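Local atomic coordinates of GDSL-like Lipase/Acylhydrolase family protein (PDB entry 4K7J), a protein that probably removes O-acetyl groups from peptidoglycan as an SGNH-family esterase of Neisseria meningitidis. Residues E52-L57 with G239-I244; G60-A65 with G349-A354. All coordinates share one frame; numbering follows the deposited sequence.

Interaction 1: E52-L57 with G239-I244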
# COMPACT_ATOMS: atom_id res chain seq x y z
N GLU A 52 -19.43 8.79 1.37
CA GLU A 52 -18.04 9.09 1.70
C GLU A 52 -17.10 8.07 1.05
O GLU A 52 -17.54 7.03 0.55
CB GLU A 52 -17.85 9.11 3.21
CG GLU A 52 -18.54 10.25 3.91
CD GLU A 52 -18.44 10.12 5.42
OE1 GLU A 52 -19.11 9.22 5.97
OE2 GLU A 52 -17.69 10.89 6.04
N THR A 53 -15.80 8.39 1.03
CA THR A 53 -14.82 7.43 0.53
C THR A 53 -13.99 6.89 1.69
O THR A 53 -13.34 7.66 2.41
CB THR A 53 -13.87 8.05 -0.51
OG1 THR A 53 -14.60 8.39 -1.68
CG2 THR A 53 -12.76 7.05 -0.89
N PHE A 54 -14.01 5.57 1.88
CA PHE A 54 -13.19 4.96 2.91
C PHE A 54 -11.91 4.46 2.26
O PHE A 54 -11.94 3.57 1.40
CB PHE A 54 -13.94 3.83 3.61
CG PHE A 54 -13.21 3.27 4.80
CD1 PHE A 54 -12.25 2.27 4.64
CD2 PHE A 54 -13.48 3.73 6.08
CE1 PHE A 54 -11.57 1.75 5.74
CE2 PHE A 54 -12.81 3.22 7.18
CZ PHE A 54 -11.85 2.23 7.01
N ARG A 55 -10.78 5.02 2.69
CA ARG A 55 -9.51 4.81 2.01
C ARG A 55 -8.59 3.87 2.78
O ARG A 55 -8.13 4.20 3.88
CB ARG A 55 -8.80 6.15 1.77
CG ARG A 55 -9.55 7.10 0.84
CD ARG A 55 -8.91 8.48 0.80
NE ARG A 55 -9.76 9.43 0.10
CZ ARG A 55 -10.66 10.22 0.69
NH1 ARG A 55 -10.80 10.18 2.01
NH2 ARG A 55 -11.39 11.05 -0.02
N ILE A 56 -8.35 2.70 2.19
CA ILE A 56 -7.43 1.71 2.75
C ILE A 56 -6.10 1.82 2.01
O ILE A 56 -6.07 1.77 0.78
CB ILE A 56 -8.00 0.28 2.55
CG1 ILE A 56 -9.27 0.08 3.37
CG2 ILE A 56 -6.97 -0.79 2.94
CD1 ILE A 56 -9.99 -1.25 3.08
N LEU A 57 -5.01 1.98 2.76
CA LEU A 57 -3.68 2.15 2.17
C LEU A 57 -2.70 1.08 2.65
O LEU A 57 -2.32 1.05 3.82
CB LEU A 57 -3.13 3.54 2.52
CG LEU A 57 -1.69 3.86 2.11
CD1 LEU A 57 -1.54 3.75 0.59
CD2 LEU A 57 -1.29 5.28 2.60
N GLY A 239 -5.30 10.79 2.91
CA GLY A 239 -6.67 10.62 3.34
C GLY A 239 -6.98 9.21 3.82
O GLY A 239 -8.14 8.86 3.99
N ALA A 240 -5.94 8.40 4.05
CA ALA A 240 -6.12 7.00 4.46
C ALA A 240 -6.92 6.87 5.75
O ALA A 240 -6.64 7.54 6.74
CB ALA A 240 -4.77 6.31 4.63
N ASP A 241 -7.92 6.00 5.73
CA ASP A 241 -8.72 5.74 6.92
C ASP A 241 -8.30 4.46 7.61
O ASP A 241 -8.63 4.23 8.77
CB ASP A 241 -10.21 5.69 6.53
CG ASP A 241 -10.69 7.00 5.96
OD1 ASP A 241 -10.47 8.05 6.60
OD2 ASP A 241 -11.24 6.99 4.85
N LEU A 242 -7.58 3.62 6.87
CA LEU A 242 -6.96 2.42 7.44
C LEU A 242 -5.60 2.23 6.78
O LEU A 242 -5.51 2.16 5.56
CB LEU A 242 -7.85 1.18 7.21
CG LEU A 242 -7.24 -0.19 7.56
CD1 LEU A 242 -6.92 -0.32 9.06
CD2 LEU A 242 -8.14 -1.34 7.11
N VAL A 243 -4.54 2.18 7.59
CA VAL A 243 -3.19 1.98 7.07
C VAL A 243 -2.76 0.55 7.35
O VAL A 243 -2.72 0.13 8.51
CB VAL A 243 -2.19 2.94 7.73
CG1 VAL A 243 -0.75 2.64 7.26
CG2 VAL A 243 -2.57 4.38 7.46
N ILE A 244 -2.45 -0.19 6.30
CA ILE A 244 -1.96 -1.55 6.46
C ILE A 244 -0.47 -1.57 6.22
O ILE A 244 0.02 -1.16 5.15
CB ILE A 244 -2.63 -2.53 5.47
CG1 ILE A 244 -4.15 -2.47 5.62
CG2 ILE A 244 -2.11 -3.96 5.69
CD1 ILE A 244 -4.93 -3.47 4.73
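Ile56 pairs with Leu242 and Leu57 with Val243 in parallel register, the axes of strands 53-57 and 242-244 running 14° apart and 4.8 Å at closest. Leu57 N donates to Leu242 O, Ile244 N to Leu57 O (2.8 Å). Where segment 239-244 joins the sheet, Arg55 O takes two donors, Asp241 N at 2.6 Å and Leu242 N at 3.1 Å. Arg55 N is met by a carboxylate instead of a peptide carbonyl: Asp241 OD2 receives it at 3.0 Å on its anti side, 24° out of the carboxylate plane. The same oxygen forms a salt bridge with Lys42 NZ, which also bonds Thr53 O and probably offsets the repulsion between these two acceptors. Phe54 CG lies anti to its backbone N (chi1 -173°), which carries the ring over to Asp241, whose CB stands over one ring face, 3.8 Å from the centroid, in a CH-pi contact. On Phe54's face of the sheet, Ile56 and Leu242 lie side by side, and Ile56 CG2 meets Ile244 CD1 at 3.8 Å. On the reverse face Leu57 CB touches Ala240 CB, while Arg55 CD rests 3.3 Å from Gly239 O and its NE reaches a salt bridge with Glu203. Strand 208-215 continues the central mixed sheet of the alpha/beta fold beyond 53-60, strand 281-286 beyond 242-246, and helix 38-47 covers Phe54 through Trp39 and Leu43.

Interaction 2: G60-A65 with G349-A354. With ACT (acetate ion), chain C.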
# COMPACT_ATOMS: atom_id res chain seq x y z
N GLY A 60 4.06 -1.72 1.91
CA GLY A 60 4.82 -2.93 2.20
C GLY A 60 5.92 -3.30 1.21
O GLY A 60 6.54 -2.43 0.60
N ASP A 61 6.16 -4.60 1.07
CA ASP A 61 7.27 -5.10 0.27
C ASP A 61 6.77 -5.72 -1.04
O ASP A 61 5.75 -5.30 -1.58
CB ASP A 61 8.08 -6.11 1.08
CG ASP A 61 7.22 -7.21 1.68
OD1 ASP A 61 6.08 -7.44 1.18
OD2 ASP A 61 7.66 -7.87 2.66
N SER A 62 7.44 -6.75 -1.54
CA SER A 62 7.09 -7.28 -2.86
C SER A 62 5.73 -7.96 -2.85
O SER A 62 5.06 -8.00 -3.88
CB SER A 62 8.16 -8.23 -3.40
OG SER A 62 7.95 -9.52 -2.89
N HIS A 63 5.31 -8.46 -1.70
CA HIS A 63 3.99 -9.09 -1.61
C HIS A 63 2.94 -8.04 -1.98
O HIS A 63 1.95 -8.34 -2.66
CB HIS A 63 3.70 -9.64 -0.20
CG HIS A 63 4.74 -10.59 0.32
ND1 HIS A 63 5.12 -11.73 -0.35
CD2 HIS A 63 5.46 -10.57 1.47
CE1 HIS A 63 6.03 -12.38 0.36
NE2 HIS A 63 6.25 -11.69 1.47
N THR A 64 3.18 -6.81 -1.54
CA THR A 64 2.28 -5.69 -1.82
C THR A 64 2.52 -5.16 -3.24
O THR A 64 1.57 -4.85 -3.98
CB THR A 64 2.48 -4.55 -0.79
OG1 THR A 64 2.12 -5.02 0.51
CG2 THR A 64 1.61 -3.31 -1.14
N ALA A 65 3.79 -5.06 -3.62
CA ALA A 65 4.18 -4.45 -4.89
C ALA A 65 3.69 -5.21 -6.14
O ALA A 65 3.60 -4.62 -7.22
CB ALA A 65 5.71 -4.24 -4.94
N GLY A 349 9.99 -20.55 -2.09
CA GLY A 349 9.51 -20.68 -0.72
C GLY A 349 9.45 -19.36 0.05
O GLY A 349 9.44 -19.35 1.28
N VAL A 350 9.42 -18.26 -0.69
CA VAL A 350 9.34 -16.93 -0.09
C VAL A 350 8.16 -16.18 -0.68
O VAL A 350 7.31 -15.66 0.05
CB VAL A 350 10.62 -16.11 -0.35
CG1 VAL A 350 10.47 -14.69 0.20
CG2 VAL A 350 11.84 -16.81 0.27
N HIS A 351 8.10 -16.13 -2.01
CA HIS A 351 7.04 -15.40 -2.71
C HIS A 351 5.87 -16.33 -3.03
O HIS A 351 6.02 -17.54 -3.01
CB HIS A 351 7.59 -14.71 -3.97
CG HIS A 351 8.73 -13.79 -3.68
ND1 HIS A 351 10.05 -14.18 -3.81
CD2 HIS A 351 8.76 -12.51 -3.24
CE1 HIS A 351 10.84 -13.18 -3.47
NE2 HIS A 351 10.08 -12.15 -3.12
N PHE A 352 4.71 -15.76 -3.29
CA PHE A 352 3.54 -16.57 -3.58
C PHE A 352 3.18 -16.48 -5.06
O PHE A 352 3.70 -15.64 -5.80
CB PHE A 352 2.36 -16.17 -2.71
CG PHE A 352 2.57 -16.40 -1.23
CD1 PHE A 352 3.32 -15.50 -0.47
CD2 PHE A 352 2.01 -17.51 -0.60
CE1 PHE A 352 3.52 -15.71 0.92
CE2 PHE A 352 2.20 -17.72 0.77
CZ PHE A 352 2.95 -16.82 1.54
N SER A 353 2.29 -17.37 -5.48
CA SER A 353 1.80 -17.33 -6.84
C SER A 353 0.57 -16.45 -6.79
O SER A 353 0.09 -16.13 -5.70
CB SER A 353 1.41 -18.74 -7.31
OG SER A 353 0.31 -19.23 -6.55
N ALA A 354 0.06 -16.08 -7.96
CA ALA A 354 -1.12 -15.23 -8.05
C ALA A 354 -2.27 -15.75 -7.20
O ALA A 354 -2.90 -14.98 -6.48
CB ALA A 354 -1.56 -15.08 -9.52
C ACT C . 10.21 -9.38 -1.04
O ACT C . 10.95 -9.83 -1.97
OXT ACT C . 10.11 -8.14 -0.92
CH3 ACT C . 9.45 -10.30 -0.13
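Ser62 and His351 meet in an SGNH-hydrolase site: Gly60-Asp61-Ser62, running from strand 53-60 into helix 62-65, is the Gly-Asp-Ser of the GDSL-type block, and His351 closes an Asp-X-X-His block begun by Asp348, consistent with a Ser-His-Asp catalytic triad. From CB, His351 chi1 (-56°, CG anti to the carbonyl carbon) carries the ring toward a bound acetate, and chi2 (96°) turns its edge to Ser62 OG and acetate O. CD2 comes 3.1 Å from Ser62 OG, in the ring plane. At the tip, NE2 donates a nearly straight bond of 2.7 Å to acetate O; ND1 is held by Asp348 OD2, and Val350 CG1 sits over the ring centre. Ser62 OG lies 2.9 Å from acetate C, almost perpendicular to the acetate plane, as a serine attacking an acetyl carbon would, though the ion probably comes from the crystallisation liquor. Ser62 N donates to acetate OXT at 3.1 Å, and Gly218 N and Asn250 ND2 also bond the acetate, as in an SGNH oxyanion hole. The acetate methyl lies over one face of the His63 ring, and Val350 O approaches its edge at CE1 (3.5 Å). The edge of Phe352 is turned toward the face of this ring, offset edge-to-face, planes at 65°. Tyr357 OH bonds His63 ND1 and Thr249 OG1 bonds NE2. Asp61, N-cap of helix 62-65, receives His63 N on OD1 at 3.2 Å, from above the carboxylate plane.

How the interactions relate
Strand 53-60 connects the two contacts: interaction 1 lies along its body, and interaction 2 begins at its C-terminal end, where the chain turns into helix 62-65. Their centres are 22 Å apart, on opposite sides of the centre of the chain. Interaction 1 is a buried strand pair, joined mainly by backbone bonds and apolar packing, with charged side chains (Arg55, Asp241) at one end of the pairing. Interaction 2 is smaller and only partly buried, 153 Å² against 501 Å², and joins a helix start to a loop through side chains and a bound acetate. Ser62 thus sits just past the C-terminal end of strand 53-60, the usual place for active sites in alpha/beta folds.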